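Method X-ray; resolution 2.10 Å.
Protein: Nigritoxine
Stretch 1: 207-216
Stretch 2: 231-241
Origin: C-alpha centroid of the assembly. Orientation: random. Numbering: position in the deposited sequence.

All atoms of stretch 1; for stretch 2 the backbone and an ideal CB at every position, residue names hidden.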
# COMPACT_ATOMS: atom_id res chain seq x y z
N LEU A 207 25.10 -2.36 21.68
CA LEU A 207 24.52 -2.66 20.36
C LEU A 207 25.22 -1.96 19.19
O LEU A 207 25.61 -2.62 18.23
CB LEU A 207 23.01 -2.37 20.38
CG LEU A 207 22.21 -3.34 21.25
CD1 LEU A 207 20.78 -2.83 21.52
CD2 LEU A 207 22.22 -4.71 20.56
N PRO A 208 25.39 -0.61 19.26
CA PRO A 208 26.14 0.07 18.20
C PRO A 208 27.58 -0.42 18.06
O PRO A 208 28.10 -0.45 16.95
CB PRO A 208 26.14 1.57 18.64
CG PRO A 208 25.72 1.59 20.08
CD PRO A 208 24.88 0.35 20.27
N ARG A 209 28.22 -0.79 19.16
CA ARG A 209 29.56 -1.39 19.04
C ARG A 209 29.50 -2.75 18.40
O ARG A 209 30.38 -3.10 17.61
CB ARG A 209 30.28 -1.50 20.40
CG ARG A 209 30.50 -0.12 21.01
CD ARG A 209 31.44 -0.16 22.21
NE ARG A 209 31.85 1.20 22.49
CZ ARG A 209 31.53 1.87 23.58
NH1 ARG A 209 30.81 1.31 24.56
NH2 ARG A 209 31.95 3.12 23.69
N SER A 210 28.47 -3.52 18.73
CA SER A 210 28.29 -4.82 18.11
C SER A 210 28.09 -4.60 16.59
O SER A 210 28.77 -5.22 15.79
CB SER A 210 27.11 -5.57 18.74
OG SER A 210 26.98 -6.87 18.16
N ALA A 211 27.22 -3.67 16.22
CA ALA A 211 26.94 -3.39 14.82
C ALA A 211 28.24 -2.97 14.10
O ALA A 211 28.50 -3.39 12.96
CB ALA A 211 25.90 -2.29 14.70
N LYS A 212 29.06 -2.17 14.78
CA LYS A 212 30.31 -1.73 14.18
C LYS A 212 31.26 -2.91 14.00
O LYS A 212 31.93 -3.01 12.98
CB LYS A 212 30.99 -0.68 15.02
CG LYS A 212 30.70 0.74 14.58
CD LYS A 212 31.35 1.78 15.50
CE LYS A 212 30.57 1.93 16.81
NZ LYS A 212 31.07 3.12 17.57
N GLY A 213 31.33 -3.78 15.00
CA GLY A 213 32.17 -4.97 14.91
C GLY A 213 31.72 -5.82 13.73
O GLY A 213 32.55 -6.31 12.96
N ALA A 214 30.42 -5.97 13.57
CA ALA A 214 29.91 -6.76 12.46
C ALA A 214 30.24 -6.13 11.09
O ALA A 214 30.50 -6.87 10.15
CB ALA A 214 28.41 -7.01 12.61
N ALA A 215 30.24 -4.79 10.99
CA ALA A 215 30.56 -4.11 9.73
C ALA A 215 32.02 -4.26 9.35
O ALA A 215 32.35 -4.10 8.19
CB ALA A 215 30.21 -2.62 9.80
N ARG A 216 32.88 -4.56 10.32
CA ARG A 216 34.29 -4.85 10.10
C ARG A 216 34.52 -6.24 9.55
O ARG A 216 35.59 -6.50 9.09
CB ARG A 216 35.10 -4.80 11.41
CG ARG A 216 35.03 -3.53 12.20
CD ARG A 216 35.91 -3.67 13.43
NE ARG A 216 37.25 -3.27 13.07
CZ ARG A 216 37.66 -2.01 13.05
NH1 ARG A 216 36.83 -1.03 13.42
NH2 ARG A 216 38.88 -1.73 12.68
N UNK A 231 25.93 -9.16 4.06
CA UNK A 231 26.51 -7.83 3.95
C UNK A 231 25.92 -6.91 5.01
O UNK A 231 24.74 -6.96 5.27
CB UNK A 231 26.28 -7.25 2.55
N UNK A 232 26.75 -6.07 5.60
CA UNK A 232 26.28 -5.11 6.58
C UNK A 232 27.26 -3.94 6.70
O UNK A 232 28.47 -4.15 6.78
CB UNK A 232 26.08 -5.79 7.94
N UNK A 233 26.71 -2.73 6.73
CA UNK A 233 27.51 -1.53 6.99
C UNK A 233 26.92 -0.78 8.18
O UNK A 233 25.74 -0.93 8.51
CB UNK A 233 27.56 -0.63 5.76
N UNK A 234 27.77 0.02 8.82
CA UNK A 234 27.40 0.87 9.94
C UNK A 234 26.87 2.25 9.52
O UNK A 234 26.32 3.00 10.33
CB UNK A 234 28.61 1.05 10.86
N UNK A 235 27.02 2.60 8.25
CA UNK A 235 26.61 3.92 7.77
C UNK A 235 25.13 4.20 8.03
O UNK A 235 24.27 3.34 7.83
CB UNK A 235 26.90 4.04 6.27
N UNK A 236 24.86 5.42 8.50
CA UNK A 236 23.50 5.89 8.74
C UNK A 236 23.00 5.72 10.16
O UNK A 236 21.87 6.09 10.47
CB UNK A 236 22.54 5.16 7.79
N UNK A 237 23.82 5.12 11.03
CA UNK A 237 23.46 4.95 12.45
C UNK A 237 23.41 6.30 13.16
O UNK A 237 24.29 7.13 12.98
CB UNK A 237 24.46 4.03 13.15
N UNK A 238 22.36 6.53 13.95
CA UNK A 238 22.27 7.73 14.77
C UNK A 238 22.89 7.46 16.16
O UNK A 238 23.52 6.41 16.35
CB UNK A 238 20.81 8.18 14.90
N UNK A 239 22.73 8.38 17.11
CA UNK A 239 23.20 8.17 18.48
C UNK A 239 22.64 6.87 19.11
O UNK A 239 21.58 6.40 18.71
CB UNK A 239 22.81 9.37 19.34
N UNK A 240 23.35 6.27 20.09
CA UNK A 240 22.81 5.07 20.74
C UNK A 240 21.36 5.23 21.18
O UNK A 240 20.55 4.36 20.88
CB UNK A 240 23.67 4.71 21.95
N UNK A 241 21.02 6.34 21.84
CA UNK A 241 19.66 6.57 22.35
C UNK A 241 18.65 6.72 21.21
O UNK A 241 17.54 6.19 21.30
CB UNK A 241 19.63 7.82 23.24

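Stretch 1 is largely helical and offers a small, mostly apolar surface: Pro208, Ala211, Ala214 and Ala215, with the aliphatic part of Lys212 alongside.

At position 231 the CA-to-CB bond points away and no atom of the helix lies within reach, so polar or charged side chains are all acceptable; it is Glu231, extended and exposed.

Position 232 is different. Its CB points toward the helix but stands 5.1 Å from both Ala214 O and Ala215 CA, leaving room for a long side chain beside three alanines. Leucine, methionine or an aromatic would suit. The residue is Phe232, whose chi1 in the t well sends the ring along the helix. Phe232 CD2 lies 4.2 Å from Ala214 CB and 4.1 Å from Ala215 CB, and Phe232 CE2 lies 3.9 Å from Ala211 CB. Ala211 O meets the ring edge, 3.2 Å from Phe232 CE2, where the slightly positive hydrogens make a tolerable neighbour.

At 233 the CB turns away, though the backbone is close, with CA 4.0 Å from Ala215 CB. Many residues would do, beta-branched ones fitting the extended backbone; Thr233 is found.

Position 234 points toward the helix, its ideal CB 4.1 Å from Ala215 CB and 4.3 Å from Lys212 CG. A broad apolar group could cover the lysine's methylenes and reach Pro208. Phe234 does both: Lys212 CG sits 3.4 Å from the centroid of the Phe234 ring, almost on its normal, in a CH-pi contact, while Ala211 CB lies at the ring edge, 3.9 Å from Phe234 CD1. Farther along the ring, Phe234 CE1 is 3.5 Å from Pro208 O.

Position 235 is out of reach and suits a polar residue, here Glu235. At 236, phi of 95° and psi of -2° would jam a CB against the preceding carbonyl O, which calls for glycine; Gly236 occupies this place in the type II turn from 234 to 237.

Position 237 points toward the helix, but nothing lies within 5.5 Å of its ideal CB. A long apolar side chain such as methionine or an aromatic would suit; Phe237 bridges the gap, bringing its CZ to 3.7 Å from Ala211 CB.

Position 238 faces open space, where many residues fit; it is Thr238. Position 239 comes right before a helix whose first backbone NH groups lack partners, so Ser, Thr, Asp or Asn would suit; Ser239 caps a backbone N just past the stretch. At 240, phi of -49° and an ideal CB 4.2 Å from Pro208 CG admit proline or another compact apolar residue; Pro240 CG packs 4.1 Å from Pro208 CG. Position 241 faces nothing in stretch 1, so many helix-compatible residues would do; it is Thr241.

Stretch 2 231-241: EFTFEGFTSPT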
# COMPACT_ATOMS: atom_id res chain seq x y z
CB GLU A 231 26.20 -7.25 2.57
CG GLU A 231 27.08 -6.06 2.18
CD GLU A 231 26.62 -5.38 0.88
OE1 GLU A 231 27.31 -4.47 0.39
OE2 GLU A 231 25.55 -5.76 0.36
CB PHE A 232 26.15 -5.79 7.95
CG PHE A 232 25.62 -4.88 9.03
CD1 PHE A 232 24.28 -4.52 9.06
CD2 PHE A 232 26.47 -4.37 10.00
CE1 PHE A 232 23.79 -3.67 10.04
CE2 PHE A 232 25.99 -3.52 10.99
CZ PHE A 232 24.65 -3.16 11.00
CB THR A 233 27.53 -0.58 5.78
OG1 THR A 233 26.19 -0.19 5.49
CG2 THR A 233 28.11 -1.28 4.56
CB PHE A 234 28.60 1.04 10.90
CG PHE A 234 28.24 1.67 12.22
CD1 PHE A 234 27.42 1.00 13.14
CD2 PHE A 234 28.71 2.96 12.56
CE1 PHE A 234 27.06 1.59 14.35
CE2 PHE A 234 28.35 3.56 13.77
CZ PHE A 234 27.53 2.86 14.67
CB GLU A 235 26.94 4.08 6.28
CG GLU A 235 28.44 4.14 6.03
CD GLU A 235 28.83 3.98 4.57
OE1 GLU A 235 27.92 3.85 3.71
OE2 GLU A 235 30.05 3.97 4.29
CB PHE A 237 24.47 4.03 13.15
CG PHE A 237 24.03 2.60 13.26
CD1 PHE A 237 23.58 2.10 14.49
CD2 PHE A 237 24.08 1.74 12.17
CE1 PHE A 237 23.18 0.78 14.61
CE2 PHE A 237 23.68 0.41 12.28
CZ PHE A 237 23.23 -0.07 13.51
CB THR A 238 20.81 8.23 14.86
OG1 THR A 238 19.96 7.12 15.18
CG2 THR A 238 20.36 8.83 13.53
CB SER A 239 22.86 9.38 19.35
OG SER A 239 21.55 9.30 19.89
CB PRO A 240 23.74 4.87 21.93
CG PRO A 240 25.07 5.39 21.42
CD PRO A 240 24.72 6.58 20.56
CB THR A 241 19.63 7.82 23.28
OG1 THR A 241 20.52 7.61 24.38
CG2 THR A 241 18.23 8.11 23.85
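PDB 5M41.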